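Local atomic coordinates of JamJ (Lyngbya majuscula, PDB entry 5DOZ), a protein that is the enoyl reductase of a polyketide synthase, binds NADPH and probably uses it in the unusual reductive step that forms a cyclopropane ring. Residues F48-N53 with L74-E79; I250-R255 with F273-L278. All coordinates share one frame; numbering follows the deposited sequence.

Interaction 1. Residues F48-N53 with L74-E79; sequences FRDILN and LTFGFE. With NDP (NADPH dihydro-nicotinamide-adenine-dinucleotide phosphate), chain E.
Asp50 reaches from helix 48-54 to the backbone of the facing loop. Its OD1 accepts a hydrogen bond from Gly77 N at 3.0 Å. The N-H comes from the syn side, somewhat out of the carboxylate plane, and the bond is bent, at 140°. With CG beside its own backbone N (chi1 -74°), the carboxylate slides past the Phe78 ring, and OD1 lies 3.6 Å from Phe78 CE2. The other oxygen, OD2, takes a bond from a water at 2.6 Å, and that water accepts from Phe78 N. OD2 is also bonded by Asn47 N, just before the helix.

Arg49 lies across Phe78 at about a right angle. Its CB is 3.6 Å from Phe78 CE2. The guanidinium has the CE1 side of the ring over one face, but the two planes are 59° apart, so this is not a flat stack. Farther along, Leu74 CD2 packs 3.8 Å from Asn53 CB. The Asn53 carboxamide crosses toward the Phe78 ring edge, with its OD1 bonded to Asn62. On the far side of the helix, Phe48 packs on NADPH, with CD1 3.3 Å from phosphate oxygen O1A.

The contact is buried in the GroES-like part of the fold. Helix 317-326 packs on Asp50 and Ile51. Strand 9-13 covers Phe76, and residues 74-79 lead into strand 79-87.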
loop_
_atom_site.group_PDB
_atom_site.type_symbol
_atom_site.label_atom_id
_atom_site.label_comp_id
_atom_site.label_asym_id
_atom_site.label_seq_id
_atom_site.Cartn_x
_atom_site.Cartn_y
_atom_site.Cartn_z
ATOM N N PHE A 48 -2.624 3.266 -5.924
ATOM C CA PHE A 48 -1.849 4.119 -6.815
ATOM C C PHE A 48 -1.508 3.400 -8.115
ATOM O O PHE A 48 -1.584 3.989 -9.195
ATOM C CB PHE A 48 -0.574 4.558 -6.102
ATOM C CG PHE A 48 0.153 5.673 -6.779
ATOM C CD1 PHE A 48 -0.109 6.992 -6.438
ATOM C CD2 PHE A 48 1.126 5.409 -7.734
ATOM C CE1 PHE A 48 0.572 8.027 -7.051
ATOM C CE2 PHE A 48 1.815 6.444 -8.351
ATOM C CZ PHE A 48 1.536 7.755 -8.010
ATOM N N ARG A 49 -1.139 2.128 -8.011
ATOM C CA ARG A 49 -0.819 1.321 -9.192
ATOM C C ARG A 49 -2.024 1.050 -10.102
ATOM O O ARG A 49 -1.844 0.813 -11.299
ATOM C CB ARG A 49 -0.146 0.003 -8.786
ATOM C CG ARG A 49 1.373 0.033 -8.830
ATOM C CD ARG A 49 1.973 -1.283 -8.345
ATOM N NE ARG A 49 1.744 -2.412 -9.254
ATOM C CZ ARG A 49 2.205 -3.650 -9.061
ATOM N NH1 ARG A 49 2.927 -3.950 -7.980
ATOM N NH2 ARG A 49 1.940 -4.595 -9.955
ATOM N N ASP A 50 -3.238 1.068 -9.542
ATOM C CA ASP A 50 -4.463 0.915 -10.353
ATOM C C ASP A 50 -4.591 2.053 -11.362
ATOM O O ASP A 50 -4.950 1.831 -12.522
ATOM C CB ASP A 50 -5.728 0.872 -9.479
ATOM C CG ASP A 50 -5.901 -0.442 -8.738
ATOM O OD1 ASP A 50 -5.854 -1.522 -9.369
ATOM O OD2 ASP A 50 -6.118 -0.391 -7.508
ATOM N N ILE A 51 -4.304 3.272 -10.907
ATOM C CA ILE A 51 -4.367 4.461 -11.757
ATOM C C ILE A 51 -3.306 4.412 -12.855
ATOM O O ILE A 51 -3.604 4.680 -14.016
ATOM C CB ILE A 51 -4.250 5.751 -10.916
ATOM C CG1 ILE A 51 -5.536 5.960 -10.111
ATOM C CG2 ILE A 51 -3.953 6.964 -11.795
ATOM C CD1 ILE A 51 -5.427 7.066 -9.088
ATOM N N LEU A 52 -2.079 4.052 -12.481
ATOM C CA LEU A 52 -0.986 3.858 -13.437
ATOM C C LEU A 52 -1.377 2.912 -14.567
ATOM O O LEU A 52 -1.157 3.225 -15.741
ATOM C CB LEU A 52 0.271 3.331 -12.730
ATOM C CG LEU A 52 1.000 4.252 -11.746
ATOM C CD1 LEU A 52 2.215 3.546 -11.155
ATOM C CD2 LEU A 52 1.413 5.568 -12.392
ATOM N N ASN A 53 -1.956 1.764 -14.206
ATOM C CA ASN A 53 -2.462 0.794 -15.185
ATOM C C ASN A 53 -3.568 1.354 -16.073
ATOM O O ASN A 53 -3.602 1.088 -17.276
ATOM C CB ASN A 53 -2.958 -0.475 -14.489
ATOM C CG ASN A 53 -1.829 -1.406 -14.100
ATOM O OD1 ASN A 53 -0.801 -1.471 -14.776
ATOM N ND2 ASN A 53 -2.015 -2.136 -13.007
ATOM N N LEU A 74 -6.048 -6.810 -18.846
ATOM C CA LEU A 74 -5.828 -6.033 -17.629
ATOM C C LEU A 74 -7.038 -6.089 -16.695
ATOM O O LEU A 74 -8.179 -5.856 -17.106
ATOM C CB LEU A 74 -5.447 -4.581 -17.961
ATOM C CG LEU A 74 -4.941 -3.653 -16.843
ATOM C CD1 LEU A 74 -3.646 -4.149 -16.208
ATOM C CD2 LEU A 74 -4.762 -2.236 -17.370
ATOM N N THR A 75 -6.774 -6.434 -15.441
ATOM C CA THR A 75 -7.773 -6.352 -14.382
ATOM C C THR A 75 -7.261 -5.371 -13.330
ATOM O O THR A 75 -6.111 -4.926 -13.390
ATOM C CB THR A 75 -8.064 -7.730 -13.743
ATOM O OG1 THR A 75 -6.843 -8.314 -13.272
ATOM C CG2 THR A 75 -8.739 -8.678 -14.749
ATOM N N PHE A 76 -8.118 -5.022 -12.381
ATOM C CA PHE A 76 -7.797 -4.006 -11.389
ATOM C C PHE A 76 -8.105 -4.521 -9.991
ATOM O O PHE A 76 -9.042 -5.295 -9.812
ATOM C CB PHE A 76 -8.602 -2.727 -11.675
ATOM C CG PHE A 76 -8.307 -2.104 -13.018
ATOM C CD1 PHE A 76 -9.043 -2.466 -14.150
ATOM C CD2 PHE A 76 -7.302 -1.155 -13.155
ATOM C CE1 PHE A 76 -8.777 -1.894 -15.385
ATOM C CE2 PHE A 76 -7.029 -0.579 -14.387
ATOM C CZ PHE A 76 -7.770 -0.949 -15.504
ATOM N N GLY A 77 -7.311 -4.093 -9.010
ATOM C CA GLY A 77 -7.583 -4.384 -7.599
ATOM C C GLY A 77 -6.558 -5.285 -6.940
ATOM O O GLY A 77 -6.461 -6.468 -7.268
ATOM N N PHE A 78 -5.819 -4.726 -5.982
ATOM C CA PHE A 78 -4.662 -5.396 -5.368
ATOM C C PHE A 78 -4.939 -5.929 -3.963
ATOM O O PHE A 78 -4.111 -6.634 -3.378
ATOM C CB PHE A 78 -3.462 -4.438 -5.314
ATOM C CG PHE A 78 -2.855 -4.138 -6.656
ATOM C CD1 PHE A 78 -1.956 -5.028 -7.244
ATOM C CD2 PHE A 78 -3.156 -2.957 -7.319
ATOM C CE1 PHE A 78 -1.388 -4.752 -8.477
ATOM C CE2 PHE A 78 -2.588 -2.672 -8.552
ATOM C CZ PHE A 78 -1.706 -3.571 -9.137
ATOM N N GLU A 79 -6.106 -5.581 -3.431
ATOM C CA GLU A 79 -6.518 -5.938 -2.079
ATOM C C GLU A 79 -8.030 -5.733 -1.969
ATOM O O GLU A 79 -8.617 -5.031 -2.792
ATOM C CB GLU A 79 -5.800 -5.056 -1.049
ATOM C CG GLU A 79 -5.836 -3.574 -1.399
ATOM C CD GLU A 79 -5.279 -2.668 -0.319
ATOM O OE1 GLU A 79 -5.263 -3.070 0.866
ATOM O OE2 GLU A 79 -4.856 -1.535 -0.660
HETATM P PA NDP E . -1.388 7.363 -2.461
HETATM O O1A NDP E . -1.938 7.790 -3.808
HETATM O O2A NDP E . -2.311 7.197 -1.284
HETATM O O5B NDP E . -0.268 8.425 -2.010
HETATM C C5B NDP E . 0.329 9.336 -2.926
HETATM C C4B NDP E . 0.734 10.561 -2.124
HETATM O O4B NDP E . 1.852 11.187 -2.762
HETATM C C3B NDP E . -0.364 11.616 -2.046
HETATM O O3B NDP E . -1.142 11.504 -0.850
HETATM C C2B NDP E . 0.405 12.911 -2.006
HETATM O O2B NDP E . 0.550 13.296 -0.648
HETATM C C1B NDP E . 1.792 12.592 -2.537
HETATM N N9A NDP E . 2.060 13.296 -3.805
HETATM C C8A NDP E . 1.218 13.420 -4.844
HETATM N N7A NDP E . 1.799 14.126 -5.840
HETATM C C5A NDP E . 3.040 14.458 -5.433
HETATM C C6A NDP E . 4.194 15.198 -5.992
HETATM N N6A NDP E . 4.136 15.737 -7.228
HETATM N N1A NDP E . 5.308 15.314 -5.225
HETATM C C2A NDP E . 5.390 14.783 -3.991
HETATM N N3A NDP E . 4.376 14.100 -3.429
HETATM C C4A NDP E . 3.204 13.908 -4.089
HETATM O O3 NDP E . -0.497 6.037 -2.670
HETATM P PN NDP E . -0.027 5.000 -1.531
HETATM O O1N NDP E . 0.186 5.716 -0.232
HETATM O O2N NDP E . -0.933 3.801 -1.575
HETATM O O5D NDP E . 1.418 4.529 -2.066
HETATM C C5D NDP E . 2.478 5.465 -2.305
HETATM C C4D NDP E . 3.479 4.895 -3.310
HETATM O O4D NDP E . 3.957 3.614 -2.889
HETATM C C3D NDP E . 2.868 4.670 -4.679
HETATM O O3D NDP E . 3.854 5.026 -5.645
HETATM C C2D NDP E . 2.583 3.180 -4.729
HETATM O O2D NDP E . 2.544 2.638 -6.058
HETATM C C1D NDP E . 3.713 2.618 -3.886
HETATM N N1N NDP E . 3.364 1.349 -3.248
HETATM C C2N NDP E . 4.257 0.351 -3.307
HETATM C C3N NDP E . 4.141 -0.781 -2.509
HETATM C C7N NDP E . 5.285 -1.751 -2.426
HETATM O O7N NDP E . 5.087 -2.927 -2.167
HETATM N N7N NDP E . 6.519 -1.300 -2.635
HETATM C C4N NDP E . 2.815 -1.098 -1.849
HETATM C C5N NDP E . 1.982 0.098 -1.756
HETATM C C6N NDP E . 2.236 1.236 -2.521
HETATM P P2B NDP E . 0.831 14.817 -0.247
HETATM O O1X NDP E . -0.329 15.592 -0.829
HETATM O O2X NDP E . 0.851 14.740 1.248
HETATM O O3X NDP E . 2.170 15.137 -0.864
HETATM O O HOH W 1 -6.826 -1.782 -5.401
#

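Interaction 2. Residues I250-R255 with F273-L278; sequences IEISKR and FPFDLL. With NDP (NADPH dihydro-nicotinamide-adenine-dinucleotide phosphate), chain E.
Ile250 lies beside Phe273 and Glu251 beside Pro274, where strands 247-251 and 271-274 run parallel. Glu251 N donates to Phe273 O at 3.0 Å, and Phe275 N returns a bond to Glu251 O at 3.3 Å. Two CA-H...O contacts, from Ile250 to Phe273 O and from Pro274 to Glu251 O, add to the ladder.

Beyond the strand ends, the Phe275 ring lies beside two isoleucines. Ile250 CG2 meets CE1 at the ring edge, and Ile252 CG2 is 3.5 Å from Phe275 CE1. His144 meets the ring edge-to-face.

Ile252 can be followed outward. CB touches the nicotinamide amide nitrogen N7N at 3.4 Å. There the chain forks. CG2 goes to Phe275, while CG1 stands between the backbone N and the carbonyl carbon (chi1 73°), which turns it to the cofactor. CG1 and then CD1 reach the ribose oxygen O4D, CD1 at 3.3 Å.

Three backbone groups grip the carboxamide: N7N donates to both Ile252 O and Phe275 O, and O7N accepts from Leu277 N at 2.8 Å. These bonds would fix the rotation of the amide. Arg255 NH1 holds ribose O3D at 2.8 Å, in the guanidinium plane. Lys254 crosses Asp276 with its CD and brings NZ 3.5 Å from ring carbon C2N. Asp276 caps helix 277-283 through Glu279 N.

Two parallel strands of a beta-alpha-beta unit thus end at the nicotinamide, an arrangement characteristic of the Rossmann-type cofactor domain of zinc-binding-dehydrogenase relatives.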
loop_
_atom_site.group_PDB
_atom_site.type_symbol
_atom_site.label_atom_id
_atom_site.label_comp_id
_atom_site.label_asym_id
_atom_site.label_seq_id
_atom_site.Cartn_x
_atom_site.Cartn_y
_atom_site.Cartn_z
ATOM N N ILE A 250 14.296 2.824 3.032
ATOM C CA ILE A 250 13.182 2.034 2.521
ATOM C C ILE A 250 12.573 2.744 1.313
ATOM O O ILE A 250 11.943 3.795 1.450
ATOM C CB ILE A 250 12.080 1.832 3.582
ATOM C CG1 ILE A 250 12.679 1.407 4.924
ATOM C CG2 ILE A 250 11.047 0.819 3.095
ATOM C CD1 ILE A 250 11.797 1.738 6.114
ATOM N N GLU A 251 12.780 2.165 0.136
ATOM C CA GLU A 251 12.219 2.686 -1.100
ATOM C C GLU A 251 11.098 1.764 -1.572
ATOM O O GLU A 251 11.332 0.578 -1.792
ATOM C CB GLU A 251 13.315 2.791 -2.166
ATOM C CG GLU A 251 12.829 3.305 -3.507
ATOM C CD GLU A 251 12.434 4.767 -3.463
ATOM O OE1 GLU A 251 13.332 5.617 -3.271
ATOM O OE2 GLU A 251 11.222 5.062 -3.627
ATOM N N ILE A 252 9.886 2.304 -1.716
ATOM C CA ILE A 252 8.726 1.497 -2.141
ATOM C C ILE A 252 8.196 1.909 -3.517
ATOM O O ILE A 252 7.192 1.371 -3.997
ATOM C CB ILE A 252 7.576 1.503 -1.093
ATOM C CG1 ILE A 252 6.853 2.856 -1.062
ATOM C CG2 ILE A 252 8.104 1.121 0.285
ATOM C CD1 ILE A 252 5.617 2.885 -0.188
ATOM N N SER A 253 8.902 2.846 -4.143
ATOM C CA SER A 253 8.482 3.473 -5.396
ATOM C C SER A 253 8.228 2.491 -6.535
ATOM O O SER A 253 7.164 2.531 -7.160
ATOM C CB SER A 253 9.520 4.508 -5.826
ATOM O OG SER A 253 9.300 4.935 -7.154
ATOM N N LYS A 254 9.203 1.619 -6.805
ATOM C CA LYS A 254 9.122 0.650 -7.916
ATOM C C LYS A 254 9.140 1.314 -9.303
ATOM O O LYS A 254 8.790 0.684 -10.303
ATOM C CB LYS A 254 7.883 -0.248 -7.789
ATOM C CG LYS A 254 7.758 -0.985 -6.464
ATOM C CD LYS A 254 6.543 -1.900 -6.453
ATOM C CE LYS A 254 5.232 -1.126 -6.450
ATOM N NZ LYS A 254 4.131 -1.964 -5.908
ATOM N N ARG A 255 9.534 2.585 -9.353
ATOM C CA ARG A 255 9.613 3.325 -10.613
ATOM C C ARG A 255 10.857 4.189 -10.583
ATOM O O ARG A 255 11.016 5.018 -9.679
ATOM C CB ARG A 255 8.390 4.231 -10.827
ATOM C CG ARG A 255 7.028 3.556 -10.762
ATOM C CD ARG A 255 5.886 4.558 -10.937
ATOM N NE ARG A 255 6.026 5.771 -10.118
ATOM C CZ ARG A 255 5.625 5.898 -8.852
ATOM N NH1 ARG A 255 5.054 4.880 -8.212
ATOM N NH2 ARG A 255 5.799 7.050 -8.215
ATOM N N PHE A 273 17.091 -0.495 1.145
ATOM C CA PHE A 273 16.006 -1.477 1.108
ATOM C C PHE A 273 14.931 -1.130 0.079
ATOM O O PHE A 273 13.887 -0.577 0.439
ATOM C CB PHE A 273 15.362 -1.627 2.487
ATOM C CG PHE A 273 16.223 -2.342 3.488
ATOM C CD1 PHE A 273 16.455 -3.711 3.377
ATOM C CD2 PHE A 273 16.792 -1.650 4.549
ATOM C CE1 PHE A 273 17.242 -4.372 4.306
ATOM C CE2 PHE A 273 17.580 -2.307 5.483
ATOM C CZ PHE A 273 17.806 -3.666 5.361
ATOM N N PRO A 274 15.187 -1.436 -1.208
ATOM C CA PRO A 274 14.120 -1.378 -2.195
ATOM C C PRO A 274 13.329 -2.681 -2.130
ATOM O O PRO A 274 13.923 -3.762 -2.172
ATOM C CB PRO A 274 14.884 -1.305 -3.517
ATOM C CG PRO A 274 16.131 -2.091 -3.255
ATOM C CD PRO A 274 16.473 -1.833 -1.812
ATOM N N PHE A 275 12.008 -2.596 -2.020
ATOM C CA PHE A 275 11.204 -3.814 -2.020
ATOM C C PHE A 275 9.846 -3.611 -2.670
ATOM O O PHE A 275 9.260 -2.534 -2.590
ATOM C CB PHE A 275 11.050 -4.382 -0.599
ATOM C CG PHE A 275 9.991 -3.702 0.216
ATOM C CD1 PHE A 275 10.273 -2.538 0.916
ATOM C CD2 PHE A 275 8.698 -4.222 0.272
ATOM C CE1 PHE A 275 9.291 -1.911 1.663
ATOM C CE2 PHE A 275 7.710 -3.592 1.011
ATOM C CZ PHE A 275 8.011 -2.437 1.713
ATOM N N ASP A 276 9.368 -4.673 -3.311
ATOM C CA ASP A 276 8.024 -4.750 -3.863
ATOM C C ASP A 276 7.304 -5.828 -3.054
ATOM O O ASP A 276 7.674 -6.999 -3.124
ATOM C CB ASP A 276 8.108 -5.112 -5.354
ATOM C CG ASP A 276 6.747 -5.421 -5.983
ATOM O OD1 ASP A 276 5.847 -5.962 -5.303
ATOM O OD2 ASP A 276 6.596 -5.151 -7.194
ATOM N N LEU A 277 6.292 -5.426 -2.280
ATOM C CA LEU A 277 5.603 -6.330 -1.346
ATOM C C LEU A 277 5.142 -7.639 -1.988
ATOM O O LEU A 277 5.400 -8.714 -1.451
ATOM C CB LEU A 277 4.414 -5.623 -0.663
ATOM C CG LEU A 277 3.652 -6.359 0.446
ATOM C CD1 LEU A 277 4.500 -6.515 1.704
ATOM C CD2 LEU A 277 2.350 -5.637 0.771
ATOM N N LEU A 278 4.470 -7.548 -3.135
ATOM C CA LEU A 278 3.942 -8.743 -3.804
ATOM C C LEU A 278 5.060 -9.603 -4.388
ATOM O O LEU A 278 4.914 -10.823 -4.505
ATOM C CB LEU A 278 2.898 -8.397 -4.880
ATOM C CG LEU A 278 1.808 -7.326 -4.678
ATOM C CD1 LEU A 278 0.590 -7.654 -5.533
ATOM C CD2 LEU A 278 1.391 -7.097 -3.227
HETATM P PA NDP E . -1.388 7.363 -2.461
HETATM O O1A NDP E . -1.938 7.790 -3.808
HETATM O O2A NDP E . -2.311 7.197 -1.284
HETATM O O5B NDP E . -0.268 8.425 -2.010
HETATM C C5B NDP E . 0.329 9.336 -2.926
HETATM C C4B NDP E . 0.734 10.561 -2.124
HETATM O O4B NDP E . 1.852 11.187 -2.762
HETATM C C3B NDP E . -0.364 11.616 -2.046
HETATM O O3B NDP E . -1.142 11.504 -0.850
HETATM C C2B NDP E . 0.405 12.911 -2.006
HETATM O O2B NDP E . 0.550 13.296 -0.648
HETATM C C1B NDP E . 1.792 12.592 -2.537
HETATM N N9A NDP E . 2.060 13.296 -3.805
HETATM C C8A NDP E . 1.218 13.420 -4.844
HETATM N N7A NDP E . 1.799 14.126 -5.840
HETATM C C5A NDP E . 3.040 14.458 -5.433
HETATM C C6A NDP E . 4.194 15.198 -5.992
HETATM N N6A NDP E . 4.136 15.737 -7.228
HETATM N N1A NDP E . 5.308 15.314 -5.225
HETATM C C2A NDP E . 5.390 14.783 -3.991
HETATM N N3A NDP E . 4.376 14.100 -3.429
HETATM C C4A NDP E . 3.204 13.908 -4.089
HETATM O O3 NDP E . -0.497 6.037 -2.670
HETATM P PN NDP E . -0.027 5.000 -1.531
HETATM O O1N NDP E . 0.186 5.716 -0.232
HETATM O O2N NDP E . -0.933 3.801 -1.575
HETATM O O5D NDP E . 1.418 4.529 -2.066
HETATM C C5D NDP E . 2.478 5.465 -2.305
HETATM C C4D NDP E . 3.479 4.895 -3.310
HETATM O O4D NDP E . 3.957 3.614 -2.889
HETATM C C3D NDP E . 2.868 4.670 -4.679
HETATM O O3D NDP E . 3.854 5.026 -5.645
HETATM C C2D NDP E . 2.583 3.180 -4.729
HETATM O O2D NDP E . 2.544 2.638 -6.058
HETATM C C1D NDP E . 3.713 2.618 -3.886
HETATM N N1N NDP E . 3.364 1.349 -3.248
HETATM C C2N NDP E . 4.257 0.351 -3.307
HETATM C C3N NDP E . 4.141 -0.781 -2.509
HETATM C C7N NDP E . 5.285 -1.751 -2.426
HETATM O O7N NDP E . 5.087 -2.927 -2.167
HETATM N N7N NDP E . 6.519 -1.300 -2.635
HETATM C C4N NDP E . 2.815 -1.098 -1.849
HETATM C C5N NDP E . 1.982 0.098 -1.756
HETATM C C6N NDP E . 2.236 1.236 -2.521
HETATM P P2B NDP E . 0.831 14.817 -0.247
HETATM O O1X NDP E . -0.329 15.592 -0.829
HETATM O O2X NDP E . 0.851 14.740 1.248
HETATM O O3X NDP E . 2.170 15.137 -0.864
#

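In the fold
Interaction 1 comes first along the chain and closes before interaction 2 opens. Their centres are 16 Å apart, and each is 11 Å from the centre of the chain. Interaction 1 belongs to the GroES-like part, beside its mixed sheet. Interaction 2 is at the edge of the six-stranded parallel sheet, where strands 247-251 and 271-274 end. They meet at NADPH. Phe48 and Leu52 pack on Arg255, and Arg49 NH1 lies 3.1 Å from Lys254 NZ. Asp276 OD2 makes a long, weak ion pair with Arg49 NH1. Helix 48-54 lies along the ribose and phosphates, residues 250-255 and 273-278 hold the nicotinamide, and residues 74-79 stand behind the helix.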